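Local coordinates for protein agarase (Pseudoalteromonas fuliginea, PDB 6XJ9) that probably hydrolyses the beta-1,4 linkages of agarose as a family GH50 glycoside hydrolase, with a CBM-like domain joined to a catalytic barrel, at residues 41-46 and 73-78; 520-525 and 589-594; 669-674 and 682-687; 703-708 and 759-764. All blocks are in the same frame, centred on the assembly; numbering follows the deposited sequence.

In the fold
Along the chain the four contacts follow one another without nesting, from the CBM-like domain into the part of the chain that probably forms the catalytic barrel. Contact 1 is a strand pair of the CBM-like domain; its nearest atoms are about 17 Å from contact 3, whose loop meets the same domain through Q104 and N122. Contact 3 follows strand 664-666, probably at the end of the barrel where active sites of such folds lie. Helix 689-704 joins it to contact 4, and their nearest atoms are about 6 Å apart. Contact 2, between helices, stands apart, its nearest atoms about 18 Å from contact 3 and 19 Å from contact 4.

Contact 1: residues 41-46 and 73-78; sequences TSVDYQ and IVFSPE
Y45 and Q46 pair with F75 and V74 as antiparallel strands of the CBM-like domain, whose all-beta build is consistent with the beta-sandwich common among carbohydrate-binding modules. Q46 and V74 are the hydrogen-bonded pair: Q46 N donates to V74 O at 2.8 Å, in the carbonyl plane, and V74 N returns a bond of 2.7 Å to Q46 O, bent little at the hydrogen (170°). Y45 and F75 form the adjoining non-hydrogen-bonded pair. Beyond the regular strands S76 N still reaches D44 O at 3.1 Å, the donor tilted 25° from the carbonyl plane. S76 OG turns instead to A186 O of strand 185-193, to which I73 and F75 are also bonded through the backbone.

On the face that carries Y45 and F75 the filling is apolar. V43 CG1 and Y45 CB both meet F75 CD1 at 3.7 Å, and the valine side chain crosses that of F75 at about a right angle. With CG set between the backbone N and the carbonyl carbon (chi1 64°), the Y45 ring leads off to touch L59 and V52, yet its CD1 stays 3.8 Å from I73 CD1. I73 CG1, in turn, lies over one face of the F75 ring, offset toward the rim. On the other face the bent side chain of Q46 lays its CG 3.7 Å from V74 CB.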
# COMPACT_ATOMS: atom_id res chain seq x y z
N THR A 41 1.05 -35.55 16.71
CA THR A 41 2.30 -35.49 17.52
C THR A 41 2.27 -34.24 18.40
O THR A 41 1.90 -33.16 17.94
CB THR A 41 3.55 -35.53 16.63
OG1 THR A 41 3.40 -36.52 15.62
CG2 THR A 41 4.83 -35.79 17.39
N SER A 42 2.66 -34.41 19.67
CA SER A 42 2.73 -33.32 20.63
C SER A 42 4.18 -33.14 21.10
O SER A 42 4.99 -34.06 21.01
CB SER A 42 1.80 -33.57 21.80
N VAL A 43 4.50 -31.94 21.60
CA VAL A 43 5.79 -31.72 22.24
C VAL A 43 5.61 -30.74 23.40
O VAL A 43 4.65 -29.96 23.41
CB VAL A 43 6.89 -31.28 21.26
CG1 VAL A 43 6.81 -29.80 20.90
CG2 VAL A 43 8.28 -31.63 21.77
N ASP A 44 6.52 -30.80 24.37
CA ASP A 44 6.39 -29.95 25.54
C ASP A 44 6.88 -28.55 25.21
O ASP A 44 7.90 -28.37 24.55
CB ASP A 44 7.04 -30.59 26.77
CG ASP A 44 6.30 -31.83 27.24
OD1 ASP A 44 5.07 -31.73 27.47
OD2 ASP A 44 6.94 -32.89 27.34
N TYR A 45 6.11 -27.56 25.66
CA TYR A 45 6.46 -26.16 25.46
C TYR A 45 6.17 -25.39 26.74
O TYR A 45 5.37 -25.81 27.56
CB TYR A 45 5.66 -25.56 24.30
CG TYR A 45 4.17 -25.51 24.52
CD1 TYR A 45 3.58 -24.43 25.16
CD2 TYR A 45 3.35 -26.53 24.07
CE1 TYR A 45 2.21 -24.38 25.37
CE2 TYR A 45 1.98 -26.49 24.26
CZ TYR A 45 1.40 -25.41 24.91
OH TYR A 45 0.05 -25.37 25.09
N GLN A 46 6.85 -24.24 26.87
CA GLN A 46 6.62 -23.27 27.92
C GLN A 46 6.46 -21.90 27.26
O GLN A 46 6.98 -21.66 26.17
CB GLN A 46 7.75 -23.32 28.96
CG GLN A 46 9.12 -22.89 28.44
CD GLN A 46 10.10 -23.99 28.11
OE1 GLN A 46 9.82 -24.94 27.36
NE2 GLN A 46 11.31 -23.85 28.64
N ILE A 73 7.21 -18.42 22.98
CA ILE A 73 6.88 -19.81 23.23
C ILE A 73 8.16 -20.61 23.01
O ILE A 73 8.86 -20.40 22.01
CB ILE A 73 5.71 -20.28 22.34
CG1 ILE A 73 5.44 -21.78 22.49
CG2 ILE A 73 5.94 -19.88 20.89
CD1 ILE A 73 4.04 -22.20 22.11
N VAL A 74 8.48 -21.48 23.97
CA VAL A 74 9.71 -22.25 23.93
C VAL A 74 9.35 -23.72 23.89
O VAL A 74 8.67 -24.22 24.78
CB VAL A 74 10.62 -21.93 25.14
CG1 VAL A 74 11.91 -22.74 25.11
CG2 VAL A 74 10.93 -20.44 25.25
N PHE A 75 9.76 -24.40 22.82
CA PHE A 75 9.61 -25.84 22.70
C PHE A 75 10.90 -26.50 23.20
O PHE A 75 11.98 -26.23 22.67
CB PHE A 75 9.31 -26.24 21.26
CG PHE A 75 8.10 -25.56 20.67
CD1 PHE A 75 6.84 -26.10 20.83
CD2 PHE A 75 8.23 -24.39 19.93
CE1 PHE A 75 5.72 -25.49 20.26
CE2 PHE A 75 7.12 -23.78 19.38
CZ PHE A 75 5.87 -24.33 19.54
N SER A 76 10.77 -27.35 24.23
CA SER A 76 11.90 -28.05 24.81
C SER A 76 11.49 -29.49 25.14
O SER A 76 10.48 -29.72 25.80
CB SER A 76 12.40 -27.32 26.03
OG SER A 76 13.61 -27.89 26.49
N PRO A 77 12.24 -30.52 24.66
CA PRO A 77 11.94 -31.90 25.02
C PRO A 77 12.56 -32.26 26.37
O PRO A 77 13.34 -31.48 26.92
CB PRO A 77 12.61 -32.70 23.89
CG PRO A 77 13.79 -31.84 23.47
CD PRO A 77 13.38 -30.40 23.74
N GLU A 78 12.20 -33.44 26.89
CA GLU A 78 12.76 -33.93 28.15
C GLU A 78 14.27 -34.09 27.99
O GLU A 78 15.03 -33.57 28.79
CB GLU A 78 12.07 -35.23 28.58

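Contact 2: residues 520-525 and 589-594; sequences SHYGIV and ILLTAY
Apolar packing of V525 and Y522 on L591 and L590 makes up most of this buried contact. V525 uses both of its branches: CG2 sits 3.8 Å from L591 CB and equally close to L590 CB, while CG1 faces L590 CD1 at 3.9 Å. L591 holds CG anti to the backbone N (chi1 -179°), which brings CD2 up beside the stacked pair H521 and Y522. There it meets Y522 CD1 at 3.9 Å, and it also comes to the edge of the H521 imidazole, in the ring plane and 3.9 Å from CD2 of H521. The contact is helix-helix packing: the junction of two short helices, 518-521 and 523-529, lies against the long helix 584-609, with Y522 leaving the first and standing at the N-cap position of the second.

Aromatic faces supply a second kind of interaction. I524 CG2 makes a CH-pi contact with the Y594 ring, 4.3 Å from its centroid and only 8° off the normal. H521 and Y522 also overlap, Y522 CZ lying 3.5 Å above the centre of the imidazole.

The polar ends are held from outside the two segments. E628 of helix 627-634 bonds H521 NE2 through OE1 and Y522 OH through OE2, and Y594 OH bonds to P473 O.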
# COMPACT_ATOMS: atom_id res chain seq x y z
N SER A 520 30.41 -7.67 29.98
CA SER A 520 30.03 -6.91 28.80
C SER A 520 29.89 -5.42 29.15
O SER A 520 30.20 -4.55 28.34
CB SER A 520 28.73 -7.42 28.25
OG SER A 520 28.96 -8.56 27.45
N HIS A 521 29.36 -5.16 30.34
CA HIS A 521 29.03 -3.82 30.77
C HIS A 521 30.31 -3.05 31.10
O HIS A 521 30.52 -1.94 30.62
CB HIS A 521 28.07 -3.89 31.96
CG HIS A 521 27.49 -2.58 32.37
ND1 HIS A 521 26.29 -2.50 33.05
CD2 HIS A 521 27.93 -1.32 32.23
CE1 HIS A 521 26.01 -1.24 33.29
NE2 HIS A 521 27.01 -0.49 32.81
N TYR A 522 31.17 -3.68 31.91
CA TYR A 522 32.31 -2.97 32.47
C TYR A 522 33.61 -3.47 31.85
O TYR A 522 34.66 -3.37 32.47
CB TYR A 522 32.30 -3.06 34.00
CG TYR A 522 31.08 -2.44 34.63
CD1 TYR A 522 30.89 -1.07 34.61
CD2 TYR A 522 30.12 -3.23 35.23
CE1 TYR A 522 29.76 -0.48 35.17
CE2 TYR A 522 28.99 -2.66 35.81
CZ TYR A 522 28.81 -1.29 35.77
OH TYR A 522 27.70 -0.74 36.32
N GLY A 523 33.53 -3.98 30.61
CA GLY A 523 34.69 -4.52 29.93
C GLY A 523 35.88 -3.56 29.87
O GLY A 523 37.02 -3.96 30.12
N ILE A 524 35.61 -2.29 29.55
CA ILE A 524 36.64 -1.27 29.42
C ILE A 524 37.35 -1.11 30.76
O ILE A 524 38.56 -0.94 30.81
CB ILE A 524 36.04 0.06 28.95
CG1 ILE A 524 35.46 -0.01 27.53
CG2 ILE A 524 37.06 1.20 29.08
CD1 ILE A 524 36.50 -0.14 26.45
N VAL A 525 36.57 -1.15 31.84
CA VAL A 525 37.07 -0.96 33.20
C VAL A 525 37.90 -2.19 33.56
O VAL A 525 39.07 -2.05 33.90
CB VAL A 525 35.92 -0.73 34.19
CG1 VAL A 525 36.37 -0.90 35.64
CG2 VAL A 525 35.26 0.63 34.00
N ILE A 589 31.89 4.14 38.74
CA ILE A 589 32.62 5.39 38.89
C ILE A 589 33.66 5.49 37.78
O ILE A 589 33.81 6.54 37.14
CB ILE A 589 33.24 5.50 40.30
CG1 ILE A 589 32.19 5.89 41.35
CG2 ILE A 589 34.43 6.44 40.33
CD1 ILE A 589 32.67 5.79 42.79
N LEU A 590 34.34 4.36 37.52
CA LEU A 590 35.43 4.29 36.56
C LEU A 590 34.87 4.41 35.14
O LEU A 590 35.37 5.23 34.36
CB LEU A 590 36.24 3.00 36.78
CG LEU A 590 36.96 2.90 38.13
CD1 LEU A 590 37.84 1.65 38.21
CD2 LEU A 590 37.79 4.14 38.42
N LEU A 591 33.79 3.68 34.83
CA LEU A 591 33.17 3.80 33.52
C LEU A 591 32.61 5.21 33.29
O LEU A 591 32.82 5.79 32.22
CB LEU A 591 32.11 2.71 33.30
CG LEU A 591 31.41 2.74 31.94
CD1 LEU A 591 32.44 2.60 30.81
CD2 LEU A 591 30.36 1.65 31.83
N THR A 592 31.93 5.79 34.28
CA THR A 592 31.47 7.17 34.16
C THR A 592 32.64 8.11 33.86
O THR A 592 32.51 8.98 33.02
CB THR A 592 30.72 7.64 35.41
OG1 THR A 592 29.65 6.72 35.63
CG2 THR A 592 30.14 9.04 35.27
N ALA A 593 33.76 7.92 34.57
CA ALA A 593 34.92 8.79 34.45
C ALA A 593 35.50 8.72 33.04
O ALA A 593 35.90 9.74 32.47
CB ALA A 593 35.96 8.43 35.50
N TYR A 594 35.56 7.51 32.50
CA TYR A 594 36.02 7.30 31.13
C TYR A 594 35.13 8.09 30.18
O TYR A 594 35.63 8.91 29.41
CB TYR A 594 36.12 5.80 30.79
CG TYR A 594 36.44 5.54 29.34
CD1 TYR A 594 37.75 5.46 28.90
CD2 TYR A 594 35.43 5.40 28.39
CE1 TYR A 594 38.06 5.26 27.57
CE2 TYR A 594 35.72 5.19 27.05
CZ TYR A 594 37.04 5.10 26.65
OH TYR A 594 37.35 4.90 25.34

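Contact 3: residues 669-674 and 682-687; sequences FHVGSS and GLIHAA
H670 turns its imidazole toward the backbone of L683, and NE2 accepts a nearly straight bond from L683 N at 2.9 Å (175° at the hydrogen). The donor is tilted 21° from the ring plane, while G682 CA sits in that plane at the ring edge, 3.6 Å from NE2 of H670. A side chain on G682 would run into H670 CE1. With an alanine in place of H670, the N-H of L683 would probably be left without its acceptor and a gap would open beside G682.

Two backbone bonds straddle H685 and tie it to G672 in a single bridge: G672 N donates to I684 O at 2.9 Å, and A686 N donates to G672 O at 2.8 Å. Next along, S673 OG gives its proton to A686 O at 2.9 Å, coming from above the carbonyl plane, 60° out of it. G682 O is satisfied within its own segment by H685 NE2. By contrast, I684 N is buried with no partner. V671 CG1 fills in the apolar side, 3.8 Å from A686 CB.

Outside the pair, R692 NE donates to V671 O, while Q104 of the CBM-like domain bonds L683 O and H685 N. The segments belong to the long loop between strand 664-666 and helix 689-704, consistent with a beta-alpha loop of a (beta/alpha)8-type barrel, here folded back on itself and reaching the accessory domain.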
# COMPACT_ATOMS: atom_id res chain seq x y z
N PHE A 669 16.97 4.06 12.05
CA PHE A 669 15.96 3.03 12.18
C PHE A 669 15.53 2.65 10.76
O PHE A 669 15.74 3.44 9.84
CB PHE A 669 14.76 3.53 13.00
CG PHE A 669 13.78 4.40 12.25
CD1 PHE A 669 14.04 5.75 12.05
CD2 PHE A 669 12.61 3.88 11.73
CE1 PHE A 669 13.15 6.56 11.37
CE2 PHE A 669 11.72 4.69 11.02
CZ PHE A 669 11.98 6.03 10.85
N HIS A 670 14.98 1.45 10.59
CA HIS A 670 14.50 1.05 9.28
C HIS A 670 13.56 -0.13 9.40
O HIS A 670 13.55 -0.85 10.39
CB HIS A 670 15.65 0.72 8.31
CG HIS A 670 15.91 -0.74 8.16
ND1 HIS A 670 15.37 -1.50 7.11
CD2 HIS A 670 16.65 -1.59 8.91
CE1 HIS A 670 15.77 -2.75 7.23
NE2 HIS A 670 16.58 -2.83 8.33
N VAL A 671 12.74 -0.28 8.36
CA VAL A 671 11.90 -1.45 8.17
C VAL A 671 12.09 -1.87 6.72
O VAL A 671 12.20 -1.02 5.84
CB VAL A 671 10.42 -1.15 8.46
CG1 VAL A 671 9.59 -2.43 8.49
CG2 VAL A 671 10.21 -0.34 9.74
N GLY A 672 12.13 -3.18 6.48
CA GLY A 672 12.36 -3.73 5.16
C GLY A 672 11.35 -4.84 4.87
O GLY A 672 10.69 -5.31 5.80
N SER A 673 11.22 -5.21 3.59
CA SER A 673 10.37 -6.32 3.19
C SER A 673 10.94 -7.03 1.97
O SER A 673 11.60 -6.43 1.13
CB SER A 673 8.97 -5.88 2.92
OG SER A 673 8.14 -7.04 2.86
N SER A 674 10.62 -8.33 1.86
CA SER A 674 11.17 -9.17 0.81
C SER A 674 10.53 -8.89 -0.55
O SER A 674 11.08 -9.26 -1.59
CB SER A 674 11.06 -10.61 1.19
OG SER A 674 11.93 -10.88 2.28
N GLY A 682 16.23 -6.97 6.10
CA GLY A 682 16.98 -6.11 7.02
C GLY A 682 16.81 -6.55 8.47
O GLY A 682 16.76 -7.74 8.77
N LEU A 683 16.73 -5.56 9.38
CA LEU A 683 16.74 -5.86 10.80
C LEU A 683 15.31 -5.99 11.31
O LEU A 683 15.04 -6.87 12.12
CB LEU A 683 17.53 -4.78 11.54
CG LEU A 683 19.04 -4.87 11.39
CD1 LEU A 683 19.72 -3.60 11.87
CD2 LEU A 683 19.57 -6.08 12.16
N ILE A 684 14.43 -5.11 10.83
CA ILE A 684 13.02 -5.10 11.19
C ILE A 684 12.21 -5.41 9.92
O ILE A 684 12.37 -4.75 8.89
CB ILE A 684 12.65 -3.75 11.84
CG1 ILE A 684 13.51 -3.45 13.08
CG2 ILE A 684 11.16 -3.66 12.16
CD1 ILE A 684 13.33 -4.44 14.24
N HIS A 685 11.35 -6.43 9.99
CA HIS A 685 10.74 -7.02 8.80
C HIS A 685 9.25 -6.72 8.73
O HIS A 685 8.53 -6.91 9.71
CB HIS A 685 10.85 -8.56 8.83
CG HIS A 685 12.25 -9.10 8.86
ND1 HIS A 685 12.51 -10.46 8.76
CD2 HIS A 685 13.44 -8.49 8.98
CE1 HIS A 685 13.80 -10.66 8.84
NE2 HIS A 685 14.40 -9.47 8.96
N ALA A 686 8.78 -6.34 7.52
CA ALA A 686 7.36 -6.14 7.25
C ALA A 686 6.85 -7.19 6.26
O ALA A 686 7.62 -7.85 5.57
CB ALA A 686 7.10 -4.74 6.72
N ALA A 687 5.52 -7.28 6.14
CA ALA A 687 4.88 -8.26 5.28
C ALA A 687 5.03 -7.91 3.80
O ALA A 687 5.05 -8.81 2.96
CB ALA A 687 3.43 -8.38 5.66

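Contact 4: residues 703-708 and 759-764; sequences VIDNPY and YERRFK
Polar gripping of a turn by two arginines defines this contact, in which R761 and R762, near the end of helix 745-763, hold I704, D705 and N706 where helix 689-704 gives way to a loop. R761 meets D705 side-on in a salt bridge: NE donates to OD1 and NH2 to OD2, each at 2.7 Å, both on syn lone pairs. Carboxylate and guanidinium are nearly coplanar, 14° apart. A water links D705 OD1 to R761 O, donating to both.

R762 works on carbonyls instead. Its chain, extended from CG to NE, presents the guanidinium end-on to N706 O, which accepts from NH1 at 2.7 Å and from NH2 at 3.0 Å. NH1 of R762 also bonds I704 O at 2.8 Å, from well above that carbonyl plane. A leucine in place of R762 would probably leave the carbonyls of I704 and N706 without these donors and the turn less firmly tied to helix 745-763. Within the turn, N706 OD1 accepts from Y708 N at 2.8 Å, an Asx turn.

I704 CG2 rests 3.8 Å from R761 CD. I704 also packs on M754 and M758 of helix 745-763 and on L301 of strand 299-305, while R762 NH2 bonds W290 O in strand 289-293.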
# COMPACT_ATOMS: atom_id res chain seq x y z
N VAL A 703 8.06 8.24 18.11
CA VAL A 703 9.06 9.30 18.23
C VAL A 703 8.35 10.62 18.56
O VAL A 703 8.73 11.32 19.50
CB VAL A 703 9.89 9.44 16.93
CG1 VAL A 703 10.86 10.61 17.02
CG2 VAL A 703 10.61 8.15 16.57
N ILE A 704 7.32 10.94 17.77
CA ILE A 704 6.58 12.18 17.90
C ILE A 704 5.87 12.25 19.26
O ILE A 704 5.74 13.34 19.83
CB ILE A 704 5.59 12.35 16.72
CG1 ILE A 704 6.30 12.58 15.39
CG2 ILE A 704 4.55 13.43 16.99
CD1 ILE A 704 7.59 13.37 15.49
N ASP A 705 5.44 11.09 19.77
CA ASP A 705 4.65 11.05 21.00
C ASP A 705 5.56 11.00 22.23
O ASP A 705 5.07 11.01 23.36
CB ASP A 705 3.63 9.90 20.99
CG ASP A 705 2.56 10.02 19.91
OD1 ASP A 705 2.38 11.13 19.35
OD2 ASP A 705 1.93 9.00 19.63
N ASN A 706 6.88 10.92 22.01
CA ASN A 706 7.77 10.79 23.14
C ASN A 706 8.26 12.16 23.58
O ASN A 706 8.82 12.91 22.78
CB ASN A 706 8.91 9.81 22.88
CG ASN A 706 9.78 9.63 24.10
OD1 ASN A 706 10.36 10.59 24.61
ND2 ASN A 706 9.89 8.39 24.56
N PRO A 707 8.10 12.55 24.87
CA PRO A 707 8.38 13.92 25.28
C PRO A 707 9.86 14.31 25.30
O PRO A 707 10.16 15.50 25.39
CB PRO A 707 7.73 14.01 26.68
CG PRO A 707 7.85 12.59 27.20
CD PRO A 707 7.62 11.71 25.98
N TYR A 708 10.76 13.32 25.17
CA TYR A 708 12.19 13.59 25.12
C TYR A 708 12.71 13.66 23.69
O TYR A 708 13.60 14.46 23.39
CB TYR A 708 12.97 12.61 26.00
CG TYR A 708 12.61 12.78 27.45
CD1 TYR A 708 13.16 13.80 28.21
CD2 TYR A 708 11.64 11.98 28.04
CE1 TYR A 708 12.80 14.00 29.53
CE2 TYR A 708 11.28 12.14 29.37
CZ TYR A 708 11.85 13.16 30.11
OH TYR A 708 11.48 13.35 31.40
N TYR A 759 3.98 18.50 13.78
CA TYR A 759 4.01 19.64 14.70
C TYR A 759 2.72 19.67 15.52
O TYR A 759 2.76 19.74 16.75
CB TYR A 759 4.32 20.94 13.95
CG TYR A 759 5.73 21.00 13.41
CD1 TYR A 759 6.82 20.90 14.27
CD2 TYR A 759 5.98 21.16 12.06
CE1 TYR A 759 8.12 20.93 13.78
CE2 TYR A 759 7.27 21.22 11.56
CZ TYR A 759 8.34 21.11 12.43
OH TYR A 759 9.63 21.14 11.96
N GLU A 760 1.59 19.54 14.82
CA GLU A 760 0.26 19.52 15.41
C GLU A 760 0.11 18.37 16.40
O GLU A 760 -0.35 18.56 17.52
CB GLU A 760 -0.77 19.38 14.30
CG GLU A 760 -0.69 20.55 13.33
CD GLU A 760 -2.04 21.06 12.86
OE1 GLU A 760 -2.39 22.20 13.23
OE2 GLU A 760 -2.72 20.31 12.13
N ARG A 761 0.48 17.16 15.96
CA ARG A 761 0.36 15.98 16.81
C ARG A 761 1.18 16.16 18.09
O ARG A 761 0.71 15.82 19.17
CB ARG A 761 0.78 14.72 16.06
CG ARG A 761 0.60 13.45 16.87
CD ARG A 761 1.07 12.21 16.15
NE ARG A 761 0.97 11.03 17.01
CZ ARG A 761 0.15 10.02 16.77
NH1 ARG A 761 -0.65 10.05 15.71
NH2 ARG A 761 0.14 8.97 17.58
N ARG A 762 2.41 16.68 17.97
CA ARG A 762 3.29 16.72 19.13
C ARG A 762 2.88 17.85 20.08
O ARG A 762 2.93 17.67 21.30
CB ARG A 762 4.76 16.90 18.75
CG ARG A 762 5.70 16.90 19.95
CD ARG A 762 7.16 16.91 19.52
NE ARG A 762 8.10 16.85 20.64
CZ ARG A 762 8.45 15.74 21.28
NH1 ARG A 762 7.95 14.58 20.91
NH2 ARG A 762 9.31 15.80 22.29
N PHE A 763 2.48 19.00 19.53
CA PHE A 763 2.49 20.23 20.30
C PHE A 763 1.10 20.83 20.51
O PHE A 763 0.94 21.68 21.38
CB PHE A 763 3.42 21.26 19.65
CG PHE A 763 4.89 20.93 19.74
CD1 PHE A 763 5.54 20.89 20.96
CD2 PHE A 763 5.61 20.65 18.59
CE1 PHE A 763 6.89 20.61 21.04
CE2 PHE A 763 6.97 20.37 18.66
CZ PHE A 763 7.61 20.34 19.88
N LYS A 764 0.11 20.42 19.70
CA LYS A 764 -1.21 21.01 19.81
C LYS A 764 -2.13 20.09 20.63
O LYS A 764 -2.83 20.64 21.52
CB LYS A 764 -1.79 21.30 18.42
CG LYS A 764 -2.64 22.56 18.32
CD LYS A 764 -3.09 22.85 16.90
CE LYS A 764 -3.30 24.32 16.63
NZ LYS A 764 -3.20 24.63 15.18
O HOH W 1 1.73 13.59 20.76